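Local coordinates for protein Exo-beta-1,3-galactanase (Bifidobacterium bifidum, PDB 5FLW) that probably hydrolyses beta-1,3-galactan from the chain end, releasing galactose, as a family 43 glycoside hydrolase with a five-bladed beta-propeller fold, at residues Gln69-Ser73 with Ala74-Asp78; Phe233-Glu236 with Gly237-Thr240; Asp266-Glu270 with His271-Asn275. One frame throughout, in Å; residues are numbered along the deposited sequence.

Contact 1: residues Gln69-Ser73 with Ala74-Asp78; sequences QEDGS and ALAAD
The carbonyl oxygen of E70 is gripped twice by S73, and A76 CB packs against it, 3.3 Å from E70 O. S73 OG donates to E70 O at 2.8 Å, in the carbonyl plane. S73 N donates to the same oxygen and closes a type II turn from E70 to S73. A type I turn from S73 to A76 follows at once. The pair of turns forms part of the loop between two blades of the propeller, from strand 60-66 to strand 80-88. With chi1 at 74°, S73 OG lies between its own N and carbonyl carbon, and this points it back to E70 O. L75 N makes a weak bond to S73 OG. Q69 N donates to L75 O at 2.9 Å, nearly straight (171°), and bridges the two turns. Beside this bond Q69 CG lies 3.8 Å from L75 CB, and both side chains touch F125 of strand 124-129. D71 OD1 and D78 OD1 are 4.6 Å apart, and one water donates to both, which may ease their repulsion. A second water donates to Q69 O and D71 OD1 and accepts from A77 N at 2.9 Å.

Contact 2: residues Phe233-Glu236 with Gly237-Thr240; sequences FAPE and GAKT. Unlike the reference sequence in segment 233-236: E236 (reference Lys).
A type II beta turn, P235 to A238, carries the chain out of strand 231-232 and into a short, weakly bonded helical turn at 239-242. It belongs to the link between two neighbouring blades of the propeller. A238 N closes the turn on P235 O at 3.0 Å. A238 CB lies 3.3 Å from the same P235 O. It also meets the proline ring, with P235 CD 4.2 Å away. G237 takes backbone angles at which a CB would jam against the carbonyl oxygen of E236. A water extends the closure. It accepts from T240 N at 3.0 Å and lies 2.8 Å from P235 O. K239 and T240 both have left-handed helical backbone angles, which bring T240 back beside A234. There A234 CB rests 4.0 Å from T240 CA. The T240 methyl, CG2, approaches the F233 ring obliquely, 3.9 Å from F233 CE2. T240 OG1 lies beside its own backbone N (chi1 -38°), and bonds to N213 O and N215 N. D214 accepts from G237 N through OD2 and from K239 N through OD1. Deeper in, F233 meets F203 of strand 199-205 edge-to-face, and F263 of strand 261-266 touches both F233 and T240, so the turn is seated between the fourth and fifth blades.

Contact 3: residues Asp266-Glu270 with His271-Asn275; sequences DRWQE and HDLGN
E270 and H271 lie side by side at the tip of a type I beta turn, Q269 to D272. The turn belongs to the loop joining strands 261-266 and 278-286, two adjacent antiparallel strands of the fifth propeller blade. E270 CG sits over one face of the H271 ring as a CH-pi contact, 3.9 Å from the ring centroid and 14° off the normal. The carboxylate continues the overlap. Its plane is 11° from that of the imidazole, and E270 CD lies 3.9 Å from H271 NE2. E270 can reach along the ring because its chain is extended and CG stands opposite its own N (chi1 171°). W210 also touches the E270 side chain. Q269 contributes mainly its carbonyl oxygen. D272 N donates to Q269 O at 2.9 Å and closes the turn. L273 packs against the same oxygen, with CD2 3.4 Å from Q269 O. The Q269 CB lies 3.6 Å from D272 O. L273 CD2 then meets the W268 indole obliquely, 4.2 Å from W268 CE3. D266 CB lies over one face of that indole, toward the rim, while W268 NE1 bonds to Q244 OE1. R304 NH1 holds the approach to the turn by bonding W268 O and Q269 OE1. A short 3-10 segment about 273-274 leads to N275. N275 N bonds back to D272 O. N275 ND2 donates to D272 OD1 at 3.0 Å, on the syn side and tilted out of the carboxylate plane, with a weak second bond to D272 OD2.

Overall arrangement
The three contacts follow one another along the chain, in loops of a five-bladed propeller. Contact 1 joins the first blade to the second. Contact 2 joins the fourth to the fifth. Contact 3 links the second and third strands of the fifth blade. In such blades these loops emerge on one face, which in related glycosidases usually bears the active site. Contacts 1 and 2 lie on opposite sides of the chain's centre, their centres about 39 Å apart. Contact 3 lies about 23 Å from contact 1 and about 21 Å from contact 2, centre to centre. The nearest atoms of contacts 2 and 3 are about 6 Å apart, without touching. Strand 261-266 touches contact 2 and runs into contact 3.

Contact 1: residues Gln69-Ser73 with Ala74-Asp78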
# COMPACT_ATOMS: atom_id res chain seq x y z
N GLN A 69 -2.59 -3.42 20.74
CA GLN A 69 -3.71 -3.99 21.49
C GLN A 69 -3.19 -4.84 22.66
O GLN A 69 -1.98 -5.00 22.86
CB GLN A 69 -4.64 -4.74 20.52
CG GLN A 69 -5.18 -3.84 19.35
CD GLN A 69 -6.11 -2.71 19.85
OE1 GLN A 69 -7.01 -2.96 20.67
NE2 GLN A 69 -5.89 -1.48 19.37
N GLU A 70 -4.11 -5.42 23.43
CA GLU A 70 -3.69 -6.12 24.64
C GLU A 70 -3.10 -7.49 24.31
O GLU A 70 -3.35 -8.08 23.26
CB GLU A 70 -4.85 -6.24 25.63
CG GLU A 70 -5.70 -7.50 25.51
CD GLU A 70 -6.62 -7.54 24.28
OE1 GLU A 70 -6.78 -6.51 23.58
OE2 GLU A 70 -7.22 -8.63 24.03
N ASP A 71 -2.28 -7.97 25.25
CA ASP A 71 -1.69 -9.29 25.13
C ASP A 71 -2.78 -10.34 24.91
O ASP A 71 -3.84 -10.29 25.55
CB ASP A 71 -0.92 -9.63 26.41
CG ASP A 71 0.38 -8.82 26.56
OD1 ASP A 71 0.80 -8.12 25.61
OD2 ASP A 71 1.02 -8.90 27.63
N GLY A 72 -2.51 -11.28 24.01
CA GLY A 72 -3.47 -12.30 23.64
C GLY A 72 -4.29 -11.98 22.39
O GLY A 72 -4.99 -12.87 21.88
N SER A 73 -4.23 -10.73 21.90
CA SER A 73 -4.88 -10.35 20.65
C SER A 73 -3.89 -10.41 19.49
O SER A 73 -2.66 -10.47 19.68
CB SER A 73 -5.48 -8.94 20.73
OG SER A 73 -4.48 -7.92 20.67
N ALA A 74 -4.45 -10.36 18.27
CA ALA A 74 -3.62 -10.47 17.07
C ALA A 74 -2.80 -9.22 16.78
O ALA A 74 -1.95 -9.24 15.88
CB ALA A 74 -4.49 -10.84 15.87
N LEU A 75 -3.01 -8.13 17.53
CA LEU A 75 -2.21 -6.91 17.39
C LEU A 75 -1.55 -6.52 18.71
O LEU A 75 -1.33 -5.33 18.97
CB LEU A 75 -3.04 -5.76 16.81
CG LEU A 75 -3.44 -5.89 15.32
CD1 LEU A 75 -4.39 -4.78 14.89
CD2 LEU A 75 -2.21 -5.97 14.41
N ALA A 76 -1.23 -7.52 19.54
CA ALA A 76 -0.45 -7.30 20.76
C ALA A 76 1.00 -6.92 20.40
O ALA A 76 1.44 -7.02 19.24
CB ALA A 76 -0.48 -8.55 21.65
N ALA A 77 1.75 -6.48 21.42
CA ALA A 77 3.10 -5.96 21.24
C ALA A 77 4.07 -7.02 20.70
O ALA A 77 5.12 -6.66 20.18
CB ALA A 77 3.64 -5.45 22.59
N ASP A 78 3.73 -8.30 20.84
CA ASP A 78 4.59 -9.37 20.37
C ASP A 78 4.24 -9.82 18.95
O ASP A 78 4.94 -10.69 18.42
CB ASP A 78 4.51 -10.56 21.32
CG ASP A 78 3.10 -11.12 21.43
OD1 ASP A 78 2.19 -10.37 21.86
OD2 ASP A 78 2.89 -12.29 21.06
O HOH W 1 0.34 -5.92 23.87
O HOH W 2 3.01 -8.85 24.03
O HOH W 3 0.13 -11.52 23.08

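Contact 2: residues Phe233-Glu236 with Gly237-Thr240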
# COMPACT_ATOMS: atom_id res chain seq x y z
N PHE A 233 8.27 -1.19 -15.16
CA PHE A 233 7.97 0.23 -15.34
C PHE A 233 9.15 1.19 -15.11
O PHE A 233 9.07 2.35 -15.52
CB PHE A 233 6.74 0.70 -14.54
CG PHE A 233 6.78 0.39 -13.06
CD1 PHE A 233 6.33 -0.84 -12.57
CD2 PHE A 233 7.27 1.33 -12.16
CE1 PHE A 233 6.38 -1.13 -11.20
CE2 PHE A 233 7.32 1.04 -10.77
CZ PHE A 233 6.87 -0.19 -10.30
N ALA A 234 10.22 0.74 -14.45
CA ALA A 234 11.48 1.46 -14.32
C ALA A 234 12.56 0.78 -15.18
O ALA A 234 12.38 -0.35 -15.65
CB ALA A 234 11.91 1.48 -12.85
N PRO A 235 13.71 1.44 -15.38
CA PRO A 235 14.73 0.84 -16.26
C PRO A 235 15.21 -0.50 -15.73
O PRO A 235 15.27 -0.75 -14.51
CB PRO A 235 15.84 1.89 -16.28
CG PRO A 235 15.18 3.16 -15.90
CD PRO A 235 14.03 2.84 -15.02
N GLU A 236 15.52 -1.38 -16.66
CA GLU A 236 16.06 -2.68 -16.30
C GLU A 236 17.34 -2.54 -15.51
O GLU A 236 18.26 -1.81 -15.92
CB GLU A 236 16.30 -3.50 -17.58
CG GLU A 236 16.79 -4.91 -17.34
CD GLU A 236 16.85 -5.72 -18.63
OE1 GLU A 236 17.14 -5.12 -19.71
OE2 GLU A 236 16.67 -6.97 -18.53
N GLY A 237 17.41 -3.24 -14.37
CA GLY A 237 18.55 -3.16 -13.51
C GLY A 237 18.54 -2.01 -12.54
O GLY A 237 19.38 -1.99 -11.64
N ALA A 238 17.60 -1.06 -12.68
CA ALA A 238 17.52 0.04 -11.71
C ALA A 238 16.92 -0.41 -10.38
O ALA A 238 16.93 0.38 -9.43
CB ALA A 238 16.69 1.21 -12.24
N LYS A 239 16.38 -1.63 -10.29
CA LYS A 239 15.73 -2.13 -9.07
C LYS A 239 14.66 -1.15 -8.56
O LYS A 239 14.54 -0.92 -7.36
CB LYS A 239 16.74 -2.44 -7.95
CG LYS A 239 17.92 -3.32 -8.29
CD LYS A 239 17.52 -4.70 -8.71
CE LYS A 239 18.78 -5.55 -8.90
NZ LYS A 239 18.55 -6.82 -9.70
N THR A 240 13.88 -0.58 -9.49
CA THR A 240 12.83 0.39 -9.13
C THR A 240 13.44 1.57 -8.37
O THR A 240 12.90 2.03 -7.35
CB THR A 240 11.69 -0.28 -8.35
OG1 THR A 240 11.44 -1.59 -8.87
CG2 THR A 240 10.40 0.53 -8.50
O HOH W 4 13.63 -1.41 -12.33

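Contact 3: residues Asp266-Glu270 with His271-Asn275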
# COMPACT_ATOMS: atom_id res chain seq x y z
N ASP A 266 9.28 2.11 -0.77
CA ASP A 266 10.03 2.01 0.49
C ASP A 266 11.46 1.55 0.23
O ASP A 266 11.68 0.61 -0.53
CB ASP A 266 9.36 1.02 1.45
CG ASP A 266 8.02 1.52 1.96
OD1 ASP A 266 8.00 2.45 2.77
OD2 ASP A 266 6.98 0.98 1.53
N ARG A 267 12.42 2.21 0.91
CA ARG A 267 13.83 1.75 1.02
C ARG A 267 14.02 1.15 2.41
O ARG A 267 14.49 1.83 3.33
CB ARG A 267 14.81 2.90 0.85
CG ARG A 267 15.15 3.16 -0.54
CD ARG A 267 16.48 3.90 -0.75
NE ARG A 267 16.60 4.04 -2.18
CZ ARG A 267 17.36 4.94 -2.79
NH1 ARG A 267 18.09 5.81 -2.10
NH2 ARG A 267 17.36 4.94 -4.12
N TRP A 268 13.67 -0.13 2.55
CA TRP A 268 13.65 -0.79 3.85
C TRP A 268 15.07 -0.96 4.38
O TRP A 268 15.96 -1.47 3.69
CB TRP A 268 12.98 -2.15 3.72
CG TRP A 268 11.56 -2.10 3.31
CD1 TRP A 268 11.02 -2.51 2.11
CD2 TRP A 268 10.46 -1.64 4.11
NE1 TRP A 268 9.65 -2.33 2.12
CE2 TRP A 268 9.28 -1.81 3.34
CE3 TRP A 268 10.34 -1.13 5.42
CZ2 TRP A 268 8.00 -1.47 3.84
CZ3 TRP A 268 9.08 -0.80 5.90
CH2 TRP A 268 7.93 -0.98 5.13
N GLN A 269 15.27 -0.55 5.62
CA GLN A 269 16.56 -0.67 6.30
C GLN A 269 16.41 -1.72 7.40
O GLN A 269 15.89 -1.43 8.49
CB GLN A 269 16.99 0.69 6.84
CG GLN A 269 17.25 1.71 5.71
CD GLN A 269 18.54 1.41 4.96
OE1 GLN A 269 18.56 0.63 4.01
NE2 GLN A 269 19.62 2.04 5.38
N GLU A 270 16.87 -2.93 7.10
CA GLU A 270 16.61 -4.08 7.96
C GLU A 270 17.01 -3.85 9.42
O GLU A 270 16.33 -4.32 10.34
CB GLU A 270 17.30 -5.32 7.37
CG GLU A 270 17.30 -6.56 8.25
CD GLU A 270 17.84 -7.77 7.57
OE1 GLU A 270 18.56 -7.63 6.55
OE2 GLU A 270 17.60 -8.90 8.07
N HIS A 271 18.11 -3.16 9.66
CA HIS A 271 18.62 -2.95 11.01
C HIS A 271 18.27 -1.58 11.59
O HIS A 271 18.78 -1.22 12.67
CB HIS A 271 20.11 -3.20 11.08
CG HIS A 271 20.46 -4.56 10.50
ND1 HIS A 271 20.16 -5.73 11.18
CD2 HIS A 271 20.98 -4.91 9.31
CE1 HIS A 271 20.53 -6.74 10.43
NE2 HIS A 271 21.03 -6.27 9.30
N ASP A 272 17.44 -0.80 10.91
CA ASP A 272 17.04 0.51 11.39
C ASP A 272 15.71 0.85 10.72
O ASP A 272 15.58 1.84 10.00
CB ASP A 272 18.15 1.51 11.06
CG ASP A 272 17.93 2.88 11.70
OD1 ASP A 272 17.11 3.00 12.63
OD2 ASP A 272 18.61 3.83 11.24
N LEU A 273 14.70 0.02 10.98
CA LEU A 273 13.46 0.08 10.19
C LEU A 273 12.74 1.42 10.32
O LEU A 273 12.15 1.90 9.34
CB LEU A 273 12.54 -1.08 10.58
CG LEU A 273 13.02 -2.45 10.07
CD1 LEU A 273 12.37 -3.62 10.84
CD2 LEU A 273 12.70 -2.52 8.60
N GLY A 274 12.75 2.03 11.51
CA GLY A 274 12.05 3.30 11.69
C GLY A 274 12.57 4.42 10.81
O GLY A 274 11.84 5.36 10.49
N ASN A 275 13.85 4.34 10.40
CA ASN A 275 14.50 5.34 9.56
C ASN A 275 14.63 4.91 8.09
O ASN A 275 15.44 5.49 7.34
CB ASN A 275 15.85 5.74 10.16
CG ASN A 275 15.68 6.38 11.53
OD1 ASN A 275 14.88 7.30 11.70
ND2 ASN A 275 16.43 5.88 12.53